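Long-range contacts in penicillin-binding protein (PDB 3TG9), which probably acts as a serine peptidase or related acyl-enzyme-forming hydrolase of the beta-lactamase and penicillin-binding protein family: residues E12-S17 against A320-A325; A184-S189 against A234-K239. One frame throughout, in Å; residues are numbered along the deposited sequence.

Interaction 1. Residues E12-S17 against A320-A325; sequences EDWKLS and AYDVMA
The indole of W14 lies over the CB of D322, which sits 3.5 Å from the centroid of the six-membered ring and 10° off its normal, a CH-pi contact made over one face of the benzo ring. The D322 carboxylate is turned nearly parallel to the indole, the two planes 12° apart. While CB lies over the benzo ring, CG lies over its CE3-CZ3 side, 3.8 Å from W14 CZ3.

V323 joins the two hydrophobic side chains of the loop. Its CG2, beside the backbone N because CG1 takes the anti position (chi1 167°), reaches W14 CB at 3.7 Å and L16 CD2 at 3.6 Å. The L16 branches divide the work: CD2 packs on the valine, whereas CD1 comes to 3.9 Å from A320 N at the first turn of the helix.

K15, with positive phi, is the C-prime residue of a Schellman motif that ends helix 7-13; its CB points away from helix 320-330, while those of W14 and L16 point toward it. L16 and V323 also rest on M11 of helix 7-13. The contact is apolar terminal-helix packing of the beta-lactamase fold, in which the N- and C-terminal helices lie together on one face of the central antiparallel sheet.

Interaction 2. Residues A184-S189 against A234-K239; sequences AGMHES and AEDMMK
The carboxylate of D236 reaches from helix 234-245 into the turn of residues 186-189, where OD2 accepts two hydrogen bonds. E188 N donates from 2.9 Å on the syn side, 16° out of the carboxylate plane and with a bent N-H...O angle of 141°. S189 OG, also 2.9 Å from OD2, donates to the anti lone pair; chi1 of -70° sets this hydroxyl beside its own backbone N, on the side where the acid lies. The other oxygen, OD1, accepts from a water 2.7 Å away that also donates to G185 O and accepts from H187 N. Both oxygens are thus engaged by the loop, directly or through water, which should fix the rotation of the carboxylate and is consistent with a charged acid.

M186 runs past the same aspartate, from its carboxylate to its backbone carbonyl. Its CB lies 3.4 Å from D236 OD2, while the chain, extended at first and then bent at the sulfur, brings CE to 3.2 Å from D236 O. One turn along the helix, K239 lays its aliphatic part against the loop, with CD 3.4 Å from G185 O. The end of K239 leads off to E235, where NZ and OE2 form a long salt bridge of 3.6 Å.

M186 and S189 also touch F181 of helix 172-182, and G185, with positive phi, is the C-prime residue of the Schellman motif that closes that helix. A buried helix aspartate gripping a type I beta turn, M186 to S189, ties the loop after helix 172-182 to helix 234-245, which packs against the central sheet of this beta-lactamase-type fold.

From the N terminus, helix 7-13 leads into residues 12-17, whose partner segment follows some 300 residues later: interaction 1 closes nearly the whole chain into one loop at helix 320-330. Within that loop, residues 184-189 follow helix 172-182 and meet helix 234-245 after only 44 intervening residues, so interaction 2 is nested inside interaction 1 and does not cross it. Their centres lie about 21 Å apart, with nearest atoms about 10 Å apart. Strand 308-314 connects them: V312 meets L16, A320 and V323 of interaction 1, and V311 meets A234 and M237 of interaction 2. The terminal helices and helix 234-245 thus pack against the same central sheet.

Interaction 1. Residues E12-S17 against A320-A325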
loop_
_atom_site.group_PDB
_atom_site.type_symbol
_atom_site.label_atom_id
_atom_site.label_comp_id
_atom_site.label_asym_id
_atom_site.label_seq_id
_atom_site.Cartn_x
_atom_site.Cartn_y
_atom_site.Cartn_z
ATOM N N GLU B 12 1.237 -28.141 6.039
ATOM C CA GLU B 12 -0.024 -28.235 6.760
ATOM C C GLU B 12 0.233 -28.320 8.253
ATOM O O GLU B 12 -0.459 -27.689 9.050
ATOM C CB GLU B 12 -0.806 -29.462 6.289
ATOM C CG GLU B 12 -2.317 -29.310 6.369
ATOM C CD GLU B 12 -3.019 -29.935 5.170
ATOM O OE1 GLU B 12 -2.331 -30.604 4.364
ATOM O OE2 GLU B 12 -4.250 -29.751 5.026
ATOM N N ASP B 13 1.245 -29.100 8.624
ATOM C CA ASP B 13 1.579 -29.307 10.027
ATOM C C ASP B 13 2.163 -28.050 10.658
ATOM O O ASP B 13 1.924 -27.756 11.836
ATOM C CB ASP B 13 2.548 -30.483 10.172
ATOM C CG ASP B 13 1.892 -31.821 9.860
ATOM O OD1 ASP B 13 0.718 -32.017 10.250
ATOM O OD2 ASP B 13 2.548 -32.676 9.227
ATOM N N TRP B 14 2.927 -27.304 9.872
ATOM C CA TRP B 14 3.515 -26.066 10.366
ATOM C C TRP B 14 2.650 -24.853 10.038
ATOM O O TRP B 14 3.021 -23.718 10.345
ATOM C CB TRP B 14 4.931 -25.893 9.821
ATOM C CG TRP B 14 5.881 -26.901 10.378
ATOM C CD1 TRP B 14 6.331 -28.038 9.766
ATOM C CD2 TRP B 14 6.488 -26.878 11.677
ATOM N NE1 TRP B 14 7.190 -28.715 10.601
ATOM C CE2 TRP B 14 7.302 -28.023 11.779
ATOM C CE3 TRP B 14 6.425 -25.992 12.760
ATOM C CZ2 TRP B 14 8.047 -28.309 12.918
ATOM C CZ3 TRP B 14 7.167 -26.278 13.893
ATOM C CH2 TRP B 14 7.967 -27.427 13.963
ATOM N N LYS B 15 1.493 -25.106 9.430
ATOM C CA LYS B 15 0.561 -24.045 9.055
ATOM C C LYS B 15 1.280 -22.939 8.289
ATOM O O LYS B 15 1.235 -21.772 8.688
ATOM C CB LYS B 15 -0.114 -23.447 10.295
ATOM C CG LYS B 15 -0.596 -24.460 11.320
ATOM C CD LYS B 15 -1.641 -25.392 10.742
ATOM C CE LYS B 15 -2.012 -26.483 11.740
ATOM N NZ LYS B 15 -2.983 -27.461 11.162
ATOM N N LEU B 16 1.947 -23.304 7.197
ATOM C CA LEU B 16 2.729 -22.331 6.444
ATOM C C LEU B 16 2.014 -21.883 5.187
ATOM O O LEU B 16 1.759 -22.692 4.291
ATOM C CB LEU B 16 4.111 -22.885 6.074
ATOM C CG LEU B 16 5.034 -21.869 5.381
ATOM C CD1 LEU B 16 5.469 -20.793 6.361
ATOM C CD2 LEU B 16 6.249 -22.545 4.777
ATOM N N SER B 17 1.702 -20.590 5.123
ATOM C CA SER B 17 1.172 -20.000 3.904
ATOM C C SER B 17 2.320 -19.577 2.998
ATOM O O SER B 17 3.064 -18.640 3.309
ATOM C CB SER B 17 0.285 -18.797 4.222
ATOM O OG SER B 17 -0.117 -18.142 3.029
ATOM N N ALA B 320 9.139 -20.470 7.757
ATOM C CA ALA B 320 9.878 -21.090 6.661
ATOM C C ALA B 320 11.037 -21.956 7.167
ATOM O O ALA B 320 11.419 -22.927 6.524
ATOM C CB ALA B 320 10.385 -20.039 5.698
ATOM N N TYR B 321 11.591 -21.604 8.316
ATOM C CA TYR B 321 12.719 -22.346 8.848
ATOM C C TYR B 321 12.309 -23.742 9.295
ATOM O O TYR B 321 12.935 -24.730 8.923
ATOM C CB TYR B 321 13.337 -21.610 10.024
ATOM C CG TYR B 321 14.358 -22.447 10.740
ATOM C CD1 TYR B 321 14.064 -23.044 11.959
ATOM C CD2 TYR B 321 15.612 -22.662 10.187
ATOM C CE1 TYR B 321 14.996 -23.820 12.614
ATOM C CE2 TYR B 321 16.553 -23.435 10.834
ATOM C CZ TYR B 321 16.240 -24.011 12.048
ATOM O OH TYR B 321 17.179 -24.780 12.699
ATOM N N ASP B 322 11.261 -23.813 10.107
ATOM C CA ASP B 322 10.746 -25.087 10.587
ATOM C C ASP B 322 10.343 -25.990 9.433
ATOM O O ASP B 322 10.511 -27.204 9.500
ATOM C CB ASP B 322 9.558 -24.864 11.518
ATOM C CG ASP B 322 9.891 -23.939 12.662
ATOM O OD1 ASP B 322 10.702 -24.336 13.525
ATOM O OD2 ASP B 322 9.347 -22.812 12.692
ATOM N N VAL B 323 9.815 -25.396 8.370
ATOM C CA VAL B 323 9.454 -26.168 7.184
ATOM C C VAL B 323 10.717 -26.587 6.447
ATOM O O VAL B 323 10.791 -27.691 5.902
ATOM C CB VAL B 323 8.493 -25.386 6.259
ATOM C CG1 VAL B 323 8.378 -26.048 4.884
ATOM C CG2 VAL B 323 7.128 -25.272 6.912
ATOM N N MET B 324 11.722 -25.717 6.453
ATOM C CA MET B 324 12.997 -26.039 5.821
ATOM C C MET B 324 13.709 -27.210 6.514
ATOM O O MET B 324 14.230 -28.106 5.851
ATOM C CB MET B 324 13.913 -24.818 5.779
ATOM C CG MET B 324 15.401 -25.168 5.709
ATOM S SD MET B 324 16.167 -24.466 4.239
ATOM C CE MET B 324 17.693 -23.854 4.931
ATOM N N ALA B 325 13.729 -27.191 7.844
ATOM C CA ALA B 325 14.315 -28.282 8.617
ATOM C C ALA B 325 13.594 -29.604 8.336
ATOM O O ALA B 325 14.232 -30.636 8.139
ATOM C CB ALA B 325 14.283 -27.958 10.103
#

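Interaction 2. Residues A184-S189 against A234-K239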
loop_
_atom_site.group_PDB
_atom_site.type_symbol
_atom_site.label_atom_id
_atom_site.label_comp_id
_atom_site.label_asym_id
_atom_site.label_seq_id
_atom_site.Cartn_x
_atom_site.Cartn_y
_atom_site.Cartn_z
ATOM N N ALA B 184 19.765 -16.793 -16.075
ATOM C CA ALA B 184 19.527 -18.050 -15.360
ATOM C C ALA B 184 18.134 -18.621 -15.595
ATOM O O ALA B 184 17.728 -19.570 -14.919
ATOM C CB ALA B 184 19.772 -17.872 -13.865
ATOM N N GLY B 185 17.392 -18.020 -16.522
ATOM C CA GLY B 185 16.098 -18.539 -16.925
ATOM C C GLY B 185 14.947 -18.207 -15.999
ATOM O O GLY B 185 13.902 -18.849 -16.058
ATOM N N MET B 186 15.134 -17.202 -15.146
ATOM C CA MET B 186 14.118 -16.799 -14.176
ATOM C C MET B 186 13.178 -15.716 -14.738
ATOM O O MET B 186 13.337 -14.535 -14.425
ATOM C CB MET B 186 14.801 -16.297 -12.901
ATOM C CG MET B 186 15.790 -17.303 -12.293
ATOM S SD MET B 186 16.900 -16.584 -11.043
ATOM C CE MET B 186 15.719 -16.128 -9.772
ATOM N N HIS B 187 12.198 -16.123 -15.542
ATOM C CA HIS B 187 11.315 -15.172 -16.225
ATOM C C HIS B 187 10.117 -14.723 -15.384
ATOM O O HIS B 187 9.340 -13.880 -15.818
ATOM C CB HIS B 187 10.811 -15.759 -17.550
ATOM C CG HIS B 187 11.861 -16.496 -18.325
ATOM N ND1 HIS B 187 12.815 -15.852 -19.085
ATOM C CD2 HIS B 187 12.102 -17.822 -18.458
ATOM C CE1 HIS B 187 13.602 -16.751 -19.648
ATOM N NE2 HIS B 187 13.193 -17.954 -19.287
ATOM N N GLU B 188 9.964 -15.289 -14.192
ATOM C CA GLU B 188 8.869 -14.910 -13.310
ATOM C C GLU B 188 9.333 -14.144 -12.071
ATOM O O GLU B 188 8.637 -14.125 -11.057
ATOM C CB GLU B 188 8.097 -16.149 -12.866
ATOM C CG GLU B 188 7.428 -16.908 -13.991
ATOM C CD GLU B 188 6.252 -17.726 -13.492
ATOM O OE1 GLU B 188 6.224 -18.947 -13.741
ATOM O OE2 GLU B 188 5.357 -17.144 -12.832
ATOM N N SER B 189 10.494 -13.507 -12.160
ATOM C CA SER B 189 11.099 -12.839 -11.012
ATOM C C SER B 189 11.392 -11.385 -11.317
ATOM O O SER B 189 11.592 -11.017 -12.475
ATOM C CB SER B 189 12.411 -13.533 -10.611
ATOM O OG SER B 189 12.157 -14.806 -10.052
ATOM N N ALA B 234 9.142 -20.134 -6.297
ATOM C CA ALA B 234 9.989 -21.199 -5.755
ATOM C C ALA B 234 10.897 -21.791 -6.823
ATOM O O ALA B 234 12.095 -22.003 -6.593
ATOM C CB ALA B 234 9.134 -22.296 -5.124
ATOM N N GLU B 235 10.322 -22.060 -7.991
ATOM C CA GLU B 235 11.059 -22.705 -9.068
ATOM C C GLU B 235 12.071 -21.783 -9.749
ATOM O O GLU B 235 13.118 -22.240 -10.188
ATOM C CB GLU B 235 10.109 -23.330 -10.095
ATOM C CG GLU B 235 10.844 -24.155 -11.133
ATOM C CD GLU B 235 9.914 -24.993 -11.994
ATOM O OE1 GLU B 235 8.682 -24.764 -11.943
ATOM O OE2 GLU B 235 10.426 -25.876 -12.725
ATOM N N ASP B 236 11.772 -20.492 -9.845
ATOM C CA ASP B 236 12.800 -19.540 -10.258
ATOM C C ASP B 236 13.971 -19.508 -9.243
ATOM O O ASP B 236 15.111 -19.246 -9.615
ATOM C CB ASP B 236 12.217 -18.134 -10.449
ATOM C CG ASP B 236 11.761 -17.867 -11.882
ATOM O OD1 ASP B 236 11.663 -18.828 -12.678
ATOM O OD2 ASP B 236 11.511 -16.689 -12.219
ATOM N N MET B 237 13.699 -19.754 -7.965
ATOM C CA MET B 237 14.802 -19.809 -7.000
ATOM C C MET B 237 15.585 -21.095 -7.224
ATOM O O MET B 237 16.815 -21.108 -7.170
ATOM C CB MET B 237 14.332 -19.721 -5.547
ATOM C CG MET B 237 15.501 -19.567 -4.555
ATOM S SD MET B 237 16.392 -18.014 -4.829
ATOM C CE MET B 237 17.988 -18.348 -4.059
ATOM N N MET B 238 14.866 -22.175 -7.497
ATOM C CA MET B 238 15.516 -23.421 -7.879
ATOM C C MET B 238 16.409 -23.188 -9.095
ATOM O O MET B 238 17.562 -23.591 -9.116
ATOM C CB MET B 238 14.471 -24.483 -8.199
ATOM C CG MET B 238 15.066 -25.829 -8.601
ATOM S SD MET B 238 13.906 -26.815 -9.546
ATOM C CE MET B 238 14.188 -26.161 -11.189
ATOM N N LYS B 239 15.878 -22.535 -10.117
ATOM C CA LYS B 239 16.666 -22.258 -11.314
ATOM C C LYS B 239 17.881 -21.398 -11.005
ATOM O O LYS B 239 18.884 -21.465 -11.713
ATOM C CB LYS B 239 15.824 -21.556 -12.384
ATOM C CG LYS B 239 14.722 -22.409 -12.997
ATOM C CD LYS B 239 14.030 -21.657 -14.134
ATOM C CE LYS B 239 12.703 -22.302 -14.511
ATOM N NZ LYS B 239 12.786 -23.797 -14.509
HETATM O O HOH W 1 10.821 -18.409 -15.156
#